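Local coordinates for BtGH115A (Bacteroides thetaiotaomicron, PDB 5BY3), which acts as a family GH115 glycoside hydrolase, a 4-O-methyl-alpha-glucuronidase with specificity for decorated arabinogalactans, at residues A[165-170]-A[209-214]; A[340-345]-A[364-369]; A[390-395]-A[430-435]. All coordinates share one frame; numbering follows the deposited sequence.

Interaction 1: residues A[165-170]-A[209-214]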
loop_
_atom_site.group_PDB
_atom_site.type_symbol
_atom_site.label_atom_id
_atom_site.label_comp_id
_atom_site.label_asym_id
_atom_site.label_seq_id
_atom_site.Cartn_x
_atom_site.Cartn_y
_atom_site.Cartn_z
ATOM N N ILE A 165 -4.539 3.740 -6.875
ATOM C CA ILE A 165 -5.083 2.863 -5.873
ATOM C C ILE A 165 -6.172 2.001 -6.462
ATOM O O ILE A 165 -6.788 2.341 -7.468
ATOM C CB ILE A 165 -5.652 3.682 -4.670
ATOM C CG1 ILE A 165 -6.981 4.388 -5.044
ATOM C CG2 ILE A 165 -4.569 4.618 -4.089
ATOM C CD1 ILE A 165 -7.715 5.038 -3.880
ATOM N N PHE A 166 -6.432 0.907 -5.773
ATOM C CA PHE A 166 -7.509 0.002 -6.040
ATOM C C PHE A 166 -8.447 -0.100 -4.794
ATOM O O PHE A 166 -8.052 -0.674 -3.794
ATOM C CB PHE A 166 -6.844 -1.367 -6.432
ATOM C CG PHE A 166 -7.815 -2.528 -6.629
ATOM C CD1 PHE A 166 -9.150 -2.325 -7.034
ATOM C CD2 PHE A 166 -7.375 -3.843 -6.424
ATOM C CE1 PHE A 166 -10.025 -3.399 -7.208
ATOM C CE2 PHE A 166 -8.242 -4.917 -6.599
ATOM C CZ PHE A 166 -9.568 -4.693 -7.021
ATOM N N ILE A 167 -9.673 0.453 -4.840
ATOM C CA ILE A 167 -10.631 0.176 -3.775
ATOM C C ILE A 167 -11.112 -1.276 -3.966
ATOM O O ILE A 167 -11.642 -1.607 -5.028
ATOM C CB ILE A 167 -11.838 1.154 -3.707
ATOM C CG1 ILE A 167 -11.497 2.514 -3.121
ATOM C CG2 ILE A 167 -12.896 0.635 -2.742
ATOM C CD1 ILE A 167 -10.397 3.264 -3.806
ATOM N N ASN A 168 -10.917 -2.107 -2.933
ATOM C CA ASN A 168 -11.175 -3.566 -2.945
ATOM C C ASN A 168 -11.586 -4.010 -1.571
ATOM O O ASN A 168 -11.323 -3.309 -0.611
ATOM C CB ASN A 168 -9.877 -4.312 -3.293
ATOM C CG ASN A 168 -10.100 -5.746 -3.758
ATOM O OD1 ASN A 168 -11.101 -6.066 -4.409
ATOM N ND2 ASN A 168 -9.131 -6.603 -3.486
ATOM N N ASP A 169 -12.211 -5.178 -1.440
ATOM C CA ASP A 169 -12.624 -5.663 -0.110
ATOM C C ASP A 169 -13.475 -4.633 0.670
ATOM O O ASP A 169 -13.424 -4.547 1.924
ATOM C CB ASP A 169 -11.398 -6.119 0.697
ATOM C CG ASP A 169 -10.599 -7.234 -0.012
ATOM O OD1 ASP A 169 -11.203 -8.275 -0.408
ATOM O OD2 ASP A 169 -9.359 -7.073 -0.171
ATOM N N GLU A 170 -14.288 -3.902 -0.097
ATOM C CA GLU A 170 -15.065 -2.759 0.338
ATOM C C GLU A 170 -16.408 -3.107 1.003
ATOM O O GLU A 170 -17.143 -2.174 1.384
ATOM C CB GLU A 170 -15.305 -1.791 -0.853
ATOM C CG GLU A 170 -16.320 -2.274 -1.915
ATOM C CD GLU A 170 -15.737 -3.113 -3.062
ATOM O OE1 GLU A 170 -14.704 -3.757 -2.870
ATOM O OE2 GLU A 170 -16.314 -3.133 -4.182
ATOM N N ASN A 209 -2.558 9.342 -10.413
ATOM C CA ASN A 209 -3.275 9.614 -11.667
ATOM C C ASN A 209 -4.222 8.522 -12.119
ATOM O O ASN A 209 -4.978 8.738 -13.076
ATOM C CB ASN A 209 -2.317 10.023 -12.801
ATOM C CG ASN A 209 -1.229 9.006 -13.053
ATOM O OD1 ASN A 209 -1.301 7.854 -12.596
ATOM N ND2 ASN A 209 -0.188 9.432 -13.786
ATOM N N THR A 210 -4.197 7.389 -11.410
ATOM C CA THR A 210 -4.846 6.147 -11.836
ATOM C C THR A 210 -5.811 5.599 -10.753
ATOM O O THR A 210 -5.588 5.801 -9.577
ATOM C CB THR A 210 -3.753 5.113 -12.193
ATOM O OG1 THR A 210 -2.855 5.678 -13.167
ATOM C CG2 THR A 210 -4.329 3.831 -12.703
ATOM N N TYR A 211 -6.866 4.901 -11.153
ATOM C CA TYR A 211 -7.841 4.335 -10.228
ATOM C C TYR A 211 -8.335 3.006 -10.743
ATOM O O TYR A 211 -8.640 2.889 -11.919
ATOM C CB TYR A 211 -9.033 5.298 -10.079
ATOM C CG TYR A 211 -10.175 4.873 -9.152
ATOM C CD1 TYR A 211 -9.930 4.323 -7.901
ATOM C CD2 TYR A 211 -11.512 5.093 -9.523
ATOM C CE1 TYR A 211 -10.976 3.945 -7.074
ATOM C CE2 TYR A 211 -12.548 4.753 -8.700
ATOM C CZ TYR A 211 -12.289 4.171 -7.468
ATOM O OH TYR A 211 -13.347 3.810 -6.632
ATOM N N TRP A 212 -8.380 2.006 -9.867
ATOM C CA TRP A 212 -9.108 0.775 -10.133
ATOM C C TRP A 212 -10.328 0.827 -9.226
ATOM O O TRP A 212 -10.201 0.699 -8.026
ATOM C CB TRP A 212 -8.270 -0.466 -9.813
ATOM C CG TRP A 212 -7.068 -0.723 -10.702
ATOM C CD1 TRP A 212 -6.572 0.068 -11.727
ATOM C CD2 TRP A 212 -6.181 -1.841 -10.608
ATOM N NE1 TRP A 212 -5.456 -0.520 -12.288
ATOM C CE2 TRP A 212 -5.184 -1.678 -11.610
ATOM C CE3 TRP A 212 -6.140 -2.983 -9.789
ATOM C CZ2 TRP A 212 -4.174 -2.613 -11.799
ATOM C CZ3 TRP A 212 -5.138 -3.901 -9.973
ATOM C CH2 TRP A 212 -4.181 -3.726 -10.964
ATOM N N PRO A 213 -11.525 1.042 -9.800
ATOM C CA PRO A 213 -12.741 1.244 -8.995
ATOM C C PRO A 213 -13.130 -0.012 -8.234
ATOM O O PRO A 213 -12.641 -1.070 -8.587
ATOM C CB PRO A 213 -13.792 1.548 -10.055
ATOM C CG PRO A 213 -13.322 0.793 -11.272
ATOM C CD PRO A 213 -11.829 0.920 -11.246
ATOM N N ALA A 214 -13.989 0.107 -7.204
ATOM C CA ALA A 214 -14.589 -1.071 -6.484
ATOM C C ALA A 214 -15.306 -1.942 -7.469
ATOM O O ALA A 214 -15.909 -1.427 -8.414
ATOM C CB ALA A 214 -15.590 -0.621 -5.427
#
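Phe166 and Trp212 pair in register on neighbouring parallel strands and form a T-shaped (edge-to-face) aromatic contact. The benzo edge of the indole stands over a face of the phenyl ring, Trp212 CE3 3.6 Å from Phe166 CG, with the planes 60° apart. CG of Phe166 lies anti to its backbone N (chi1 174°), which tips the ring forward along the chain, setting Phe166 CD1 3.5 Å from Trp212 CB and the ring's rim against the carbonyl oxygens of Trp212 and Pro213. Ile165 and Tyr211 occupy the other face of the sheet; there the delta methyl of Ile167 meets the phenol ring at its edge, Ile167 CD1 3.4 Å from Tyr211 CE1. Between the two backbones, Trp212 N gives Ile165 O a nearly straight hydrogen bond of 2.9 Å, followed by a weak one of 3.2 Å from Ile167 N to Trp212 O. Further out, helix 193-205 packs on Ile165 and Tyr211, Tyr391 meets Trp212, and Glu170 OE2 is held by Thr219 OG1 and the backbone N of His216. Side-chain cohesion here is therefore essentially apolar and aromatic, while carbonyl oxygens near the plane of the Phe166 rim probably add a mild electrostatic attraction to its C-H edge.

Interaction 2: residues A[340-345]-A[364-369]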
loop_
_atom_site.group_PDB
_atom_site.type_symbol
_atom_site.label_atom_id
_atom_site.label_comp_id
_atom_site.label_asym_id
_atom_site.label_seq_id
_atom_site.Cartn_x
_atom_site.Cartn_y
_atom_site.Cartn_z
ATOM N N VAL A 340 -1.976 -2.993 -20.067
ATOM C CA VAL A 340 -1.302 -3.699 -18.981
ATOM C C VAL A 340 -1.655 -5.185 -19.014
ATOM O O VAL A 340 -2.794 -5.567 -19.284
ATOM C CB VAL A 340 -1.577 -3.021 -17.583
ATOM C CG1 VAL A 340 -3.042 -3.115 -17.166
ATOM C CG2 VAL A 340 -0.689 -3.590 -16.460
ATOM N N PHE A 341 -0.660 -6.013 -18.727
ATOM C CA PHE A 341 -0.900 -7.405 -18.486
ATOM C C PHE A 341 -0.441 -7.721 -17.065
ATOM O O PHE A 341 0.715 -7.414 -16.697
ATOM C CB PHE A 341 -0.157 -8.273 -19.529
ATOM C CG PHE A 341 -0.292 -9.752 -19.289
ATOM C CD1 PHE A 341 -1.562 -10.374 -19.285
ATOM C CD2 PHE A 341 0.838 -10.535 -19.029
ATOM C CE1 PHE A 341 -1.704 -11.738 -19.043
ATOM C CE2 PHE A 341 0.698 -11.913 -18.805
ATOM C CZ PHE A 341 -0.571 -12.501 -18.814
ATOM N N ILE A 342 -1.346 -8.329 -16.287
ATOM C CA ILE A 342 -1.130 -8.542 -14.843
ATOM C C ILE A 342 -1.130 -10.025 -14.500
ATOM O O ILE A 342 -2.203 -10.599 -14.316
ATOM C CB ILE A 342 -2.169 -7.801 -13.955
ATOM C CG1 ILE A 342 -2.362 -6.381 -14.460
ATOM C CG2 ILE A 342 -1.714 -7.762 -12.475
ATOM C CD1 ILE A 342 -3.648 -5.769 -14.020
ATOM N N PRO A 343 0.071 -10.652 -14.439
ATOM C CA PRO A 343 0.196 -12.067 -14.030
ATOM C C PRO A 343 0.211 -12.248 -12.476
ATOM O O PRO A 343 1.257 -12.405 -11.831
ATOM C CB PRO A 343 1.480 -12.526 -14.724
ATOM C CG PRO A 343 2.300 -11.283 -14.871
ATOM C CD PRO A 343 1.382 -10.083 -14.807
ATOM N N TYR A 344 -0.989 -12.162 -11.917
ATOM C CA TYR A 344 -1.284 -12.316 -10.506
ATOM C C TYR A 344 -1.710 -13.769 -10.278
ATOM O O TYR A 344 -2.330 -14.389 -11.168
ATOM C CB TYR A 344 -2.427 -11.352 -10.170
ATOM C CG TYR A 344 -2.984 -11.405 -8.780
ATOM C CD1 TYR A 344 -2.196 -11.107 -7.664
ATOM C CD2 TYR A 344 -4.314 -11.742 -8.575
ATOM C CE1 TYR A 344 -2.731 -11.149 -6.374
ATOM C CE2 TYR A 344 -4.874 -11.779 -7.299
ATOM C CZ TYR A 344 -4.089 -11.488 -6.193
ATOM O OH TYR A 344 -4.671 -11.535 -4.930
ATOM N N LYS A 345 -1.400 -14.294 -9.083
ATOM C CA LYS A 345 -1.705 -15.692 -8.684
ATOM C C LYS A 345 -1.261 -16.682 -9.795
ATOM O O LYS A 345 -0.083 -16.634 -10.169
ATOM C CB LYS A 345 -3.170 -15.848 -8.203
ATOM C CG LYS A 345 -3.487 -15.167 -6.861
ATOM C CD LYS A 345 -4.830 -15.644 -6.297
ATOM C CE LYS A 345 -4.981 -15.394 -4.800
ATOM N NZ LYS A 345 -5.900 -14.270 -4.432
HETATM N N MSE A 364 2.770 -6.232 -15.422
HETATM C CA MSE A 364 2.565 -5.864 -14.015
HETATM C C MSE A 364 2.823 -6.972 -13.013
HETATM O O MSE A 364 2.011 -7.869 -12.805
HETATM C CB MSE A 364 1.223 -5.190 -13.771
HETATM C CG MSE A 364 1.353 -4.328 -12.520
HETATM SE SE MSE A 364 -0.456 -3.731 -12.079
HETATM C CE MSE A 364 0.074 -1.913 -12.531
ATOM N N TRP A 365 3.948 -6.873 -12.331
ATOM C CA TRP A 365 4.273 -7.851 -11.302
ATOM C C TRP A 365 3.425 -7.659 -10.039
ATOM O O TRP A 365 2.841 -6.584 -9.808
ATOM C CB TRP A 365 5.781 -7.842 -11.053
ATOM C CG TRP A 365 6.514 -7.854 -12.373
ATOM C CD1 TRP A 365 7.307 -6.863 -12.897
ATOM C CD2 TRP A 365 6.452 -8.889 -13.368
ATOM N NE1 TRP A 365 7.772 -7.229 -14.140
ATOM C CE2 TRP A 365 7.265 -8.467 -14.456
ATOM C CE3 TRP A 365 5.808 -10.134 -13.439
ATOM C CZ2 TRP A 365 7.449 -9.255 -15.597
ATOM C CZ3 TRP A 365 5.993 -10.917 -14.585
ATOM C CH2 TRP A 365 6.795 -10.473 -15.639
ATOM N N CYS A 366 3.330 -8.726 -9.257
ATOM C CA CYS A 366 2.461 -8.742 -8.095
ATOM C C CYS A 366 3.193 -9.114 -6.824
ATOM O O CYS A 366 4.131 -9.896 -6.872
ATOM C CB CYS A 366 1.335 -9.725 -8.341
ATOM S SG CYS A 366 0.260 -9.052 -9.596
ATOM N N ASP A 367 2.770 -8.547 -5.691
ATOM C CA ASP A 367 3.271 -9.008 -4.398
ATOM C C ASP A 367 2.459 -10.252 -4.019
ATOM O O ASP A 367 1.543 -10.584 -4.737
ATOM C CB ASP A 367 3.180 -7.894 -3.353
ATOM C CG ASP A 367 1.749 -7.683 -2.801
ATOM O OD1 ASP A 367 0.757 -8.355 -3.211
ATOM O OD2 ASP A 367 1.631 -6.830 -1.915
ATOM N N ASP A 368 2.781 -10.915 -2.899
ATOM C CA ASP A 368 2.135 -12.172 -2.522
ATOM C C ASP A 368 0.951 -11.915 -1.575
ATOM O O ASP A 368 0.566 -12.770 -0.785
ATOM C CB ASP A 368 3.174 -13.088 -1.874
ATOM C CG ASP A 368 3.756 -12.520 -0.544
ATOM O OD1 ASP A 368 3.494 -11.351 -0.161
ATOM O OD2 ASP A 368 4.483 -13.277 0.141
ATOM N N ASN A 369 0.420 -10.703 -1.654
ATOM C CA ASN A 369 -0.686 -10.232 -0.854
ATOM C C ASN A 369 -0.290 -9.797 0.545
ATOM O O ASN A 369 -1.118 -9.210 1.254
ATOM C CB ASN A 369 -1.843 -11.257 -0.802
ATOM C CG ASN A 369 -2.167 -11.866 -2.168
ATOM O OD1 ASN A 369 -2.151 -13.102 -2.326
ATOM N ND2 ASN A 369 -2.459 -11.022 -3.143
#
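Tyr344 and Asn369 cross at about a right angle, phenol and amide planes 80° apart, with the amide nitrogen arriving at the edge of the ring: Asn369 ND2 makes a weak hydrogen bond of 2.9 Å to Tyr344 OH. The same hydroxyl accepts from Lys345 NZ at 3.0 Å, an ammonium that also reaches Tyr396. Nearer the strands, Cys366 SG wedges between Tyr344 CB, 3.6 Å away, and Ile342 CG2, 3.7 Å away, and addresses the Tyr344 ring obliquely. CG of Tyr344 is anti to the backbone N (chi1 175°), which swings the ring past the thiol toward Asn369. Ile342 and the selenomethionine Met364 run side by side and point the same way, Ile342 CG1 3.8 Å from Met364 CB, while Val340 CG2 leans on that CB from across. Pro343, centre of an inverse gamma turn, sets its CG 3.7 Å from Trp365 CZ3. One short backbone bond, Met364 N to Phe341 O at 2.7 Å, ties the two segments before they diverge. Strands 339-341 and 362-366 form a beta-alpha-beta unit with helix 347-352, and Tyr344 and Asn369 meet in the loops beyond their C-terminal ends, where TIM barrels build active sites.

Interaction 3: residues A[390-395]-A[430-435]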
loop_
_atom_site.group_PDB
_atom_site.type_symbol
_atom_site.label_atom_id
_atom_site.label_comp_id
_atom_site.label_asym_id
_atom_site.label_seq_id
_atom_site.Cartn_x
_atom_site.Cartn_y
_atom_site.Cartn_z
ATOM N N VAL A 390 3.888 -2.757 -10.843
ATOM C CA VAL A 390 3.641 -3.572 -9.645
ATOM C C VAL A 390 2.285 -3.253 -9.012
ATOM O O VAL A 390 1.881 -2.074 -8.934
ATOM C CB VAL A 390 4.815 -3.530 -8.609
ATOM C CG1 VAL A 390 4.962 -2.171 -7.925
ATOM C CG2 VAL A 390 4.699 -4.660 -7.591
ATOM N N TYR A 391 1.600 -4.333 -8.626
ATOM C CA TYR A 391 0.366 -4.331 -7.902
ATOM C C TYR A 391 0.734 -4.850 -6.516
ATOM O O TYR A 391 1.135 -6.014 -6.376
ATOM C CB TYR A 391 -0.649 -5.250 -8.584
ATOM C CG TYR A 391 -1.915 -5.553 -7.790
ATOM C CD1 TYR A 391 -2.611 -4.539 -7.059
ATOM C CD2 TYR A 391 -2.452 -6.843 -7.790
ATOM C CE1 TYR A 391 -3.788 -4.837 -6.343
ATOM C CE2 TYR A 391 -3.628 -7.142 -7.075
ATOM C CZ TYR A 391 -4.283 -6.150 -6.348
ATOM O OH TYR A 391 -5.432 -6.483 -5.645
ATOM N N TYR A 392 0.604 -3.960 -5.514
ATOM C CA TYR A 392 1.022 -4.166 -4.122
ATOM C C TYR A 392 -0.184 -4.114 -3.180
ATOM O O TYR A 392 -1.143 -3.389 -3.461
ATOM C CB TYR A 392 2.026 -3.086 -3.723
ATOM C CG TYR A 392 2.935 -3.413 -2.526
ATOM C CD1 TYR A 392 4.124 -4.109 -2.698
ATOM C CD2 TYR A 392 2.618 -2.984 -1.236
ATOM C CE1 TYR A 392 4.958 -4.385 -1.620
ATOM C CE2 TYR A 392 3.447 -3.248 -0.161
ATOM C CZ TYR A 392 4.618 -3.950 -0.365
ATOM O OH TYR A 392 5.455 -4.219 0.683
ATOM N N HIS A 393 -0.120 -4.865 -2.074
ATOM C CA HIS A 393 -1.213 -4.945 -1.105
ATOM C C HIS A 393 -0.862 -4.336 0.238
ATOM O O HIS A 393 0.137 -4.728 0.834
ATOM C CB HIS A 393 -1.629 -6.405 -0.851
ATOM C CG HIS A 393 -2.447 -7.011 -1.943
ATOM N ND1 HIS A 393 -1.891 -7.494 -3.112
ATOM C CD2 HIS A 393 -3.777 -7.241 -2.035
ATOM C CE1 HIS A 393 -2.846 -7.988 -3.880
ATOM N NE2 HIS A 393 -4.000 -7.849 -3.248
ATOM N N VAL A 394 -1.678 -3.397 0.715
ATOM C CA VAL A 394 -1.682 -3.040 2.166
ATOM C C VAL A 394 -2.985 -3.499 2.845
ATOM O O VAL A 394 -3.227 -3.234 4.010
ATOM C CB VAL A 394 -1.398 -1.537 2.470
ATOM C CG1 VAL A 394 0.025 -1.144 2.052
ATOM C CG2 VAL A 394 -2.444 -0.636 1.839
ATOM N N SER A 395 -3.793 -4.236 2.083
ATOM C CA SER A 395 -5.043 -4.840 2.562
ATOM C C SER A 395 -5.343 -6.127 1.759
ATOM O O SER A 395 -5.009 -6.219 0.587
ATOM C CB SER A 395 -6.179 -3.820 2.466
ATOM O OG SER A 395 -7.404 -4.426 2.795
ATOM N N TRP A 430 2.617 1.757 -10.655
ATOM C CA TRP A 430 2.440 1.266 -9.283
ATOM C C TRP A 430 0.981 1.414 -8.867
ATOM O O TRP A 430 0.351 2.474 -9.044
ATOM C CB TRP A 430 3.286 2.084 -8.337
ATOM C CG TRP A 430 4.765 1.862 -8.351
ATOM C CD1 TRP A 430 5.515 1.143 -9.253
ATOM C CD2 TRP A 430 5.686 2.411 -7.415
ATOM N NE1 TRP A 430 6.843 1.181 -8.902
ATOM C CE2 TRP A 430 6.980 1.949 -7.779
ATOM C CE3 TRP A 430 5.541 3.225 -6.276
ATOM C CZ2 TRP A 430 8.126 2.290 -7.057
ATOM C CZ3 TRP A 430 6.674 3.561 -5.554
ATOM C CH2 TRP A 430 7.957 3.099 -5.948
ATOM N N ILE A 431 0.453 0.338 -8.320
ATOM C CA ILE A 431 -0.940 0.260 -7.966
ATOM C C ILE A 431 -1.050 -0.414 -6.623
ATOM O O ILE A 431 -0.583 -1.588 -6.419
ATOM C CB ILE A 431 -1.792 -0.536 -8.986
ATOM C CG1 ILE A 431 -1.798 0.108 -10.379
ATOM C CG2 ILE A 431 -3.212 -0.732 -8.429
ATOM C CD1 ILE A 431 -2.520 1.449 -10.539
ATOM N N LEU A 432 -1.696 0.328 -5.712
ATOM C CA LEU A 432 -1.855 -0.100 -4.328
ATOM C C LEU A 432 -3.268 -0.603 -4.019
ATOM O O LEU A 432 -4.256 0.125 -4.208
ATOM C CB LEU A 432 -1.484 1.066 -3.421
ATOM C CG LEU A 432 -1.414 0.915 -1.891
ATOM C CD1 LEU A 432 -0.454 -0.174 -1.449
ATOM C CD2 LEU A 432 -0.992 2.260 -1.353
ATOM N N ASN A 433 -3.372 -1.834 -3.523
ATOM C CA ASN A 433 -4.632 -2.287 -2.951
ATOM C C ASN A 433 -4.817 -1.676 -1.579
ATOM O O ASN A 433 -3.995 -1.928 -0.664
ATOM C CB ASN A 433 -4.654 -3.795 -2.819
ATOM C CG ASN A 433 -6.027 -4.315 -2.446
ATOM O OD1 ASN A 433 -6.787 -3.646 -1.756
ATOM N ND2 ASN A 433 -6.357 -5.489 -2.922
ATOM N N VAL A 434 -5.877 -0.868 -1.429
ATOM C CA VAL A 434 -6.004 -0.008 -0.232
ATOM C C VAL A 434 -7.221 -0.292 0.631
ATOM O O VAL A 434 -7.512 0.484 1.579
ATOM C CB VAL A 434 -6.031 1.500 -0.564
ATOM C CG1 VAL A 434 -4.743 1.928 -1.223
ATOM C CG2 VAL A 434 -7.282 1.881 -1.366
ATOM N N GLY A 435 -7.955 -1.350 0.276
ATOM C CA GLY A 435 -9.168 -1.714 0.998
ATOM C C GLY A 435 -10.171 -0.573 0.881
ATOM O O GLY A 435 -10.530 -0.167 -0.247
HETATM O O HOH W 1 -8.277 -4.894 0.312
#
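Tyr391 and Asn433 extend side by side from adjacent parallel strands of the TIM barrel, strands 388-393 and 429-433, joined through helix 411-423 as a beta-alpha-beta unit. Four backbone hydrogen bonds form the regular parallel ladder: Ile431 N to Val390 O at 2.9 Å, Tyr392 N to Ile431 O at 2.8 Å, Asn433 N to Tyr392 O at 2.7 Å and, past the end of strand 388-393, Val394 N to Asn433 O at 3.1 Å. At the other edge of strand 388-393, toward strand 362-366, the His393 N-H is taken by Asp367 OD2. Tyr391, His393, Ile431 and Asn433 project to one face of the sheet. There the phenol and amide planes are only 16° apart, and Asn433 ND2 donates to Tyr391 OH at 3.0 Å, although the hydroxyl is tilted out of the amide plane. CB of Asn433 meanwhile rests off-centre over the His393 imidazole in a CH-pi contact. The opposite face, carrying Val390, Tyr392, Trp430 and Leu432, is mainly apolar: Val390 CG1 sits over the five-membered ring of Trp430, whose NE1 is satisfied by Ile426 O, and helix 411-423 packs on this side. CG of Asn433, anti to its backbone N (chi1 -170°), carries the amide forward to the C-terminal end of the barrel. The Ser395 side chain there is about 5 Å from the nickel ion held at Leu404 and Asp436. Two donors meet Asn433 OD1: Gly435 N, 3.3 Å away, closes an Asx turn, and a water donates at 2.8 Å while accepting from Ser395 OG at 2.7 Å.

All three contacts are buried and belong to one parallel barrel sheet. Interactions 1 and 3 hold neighbouring strands, 162-166 and 429-433, linked by Phe166 N to Leu432 O, while interactions 2 and 3 adjoin through Trp365 O and Tyr391 N. Interaction 3 lies nearest the centre of the chain and has the fullest backbone ladder, with a polar end near the nickel ion. Interaction 1 depends more on aromatic and aliphatic packing. Interaction 2 has one backbone bond between its two segments and combines strand side-chain packing with a polar meeting of loop residues. Inside the barrel, Trp212 of interaction 1 touches Ile342 and Met364 of interaction 2, spanning strands that are not neighbours in the sheet.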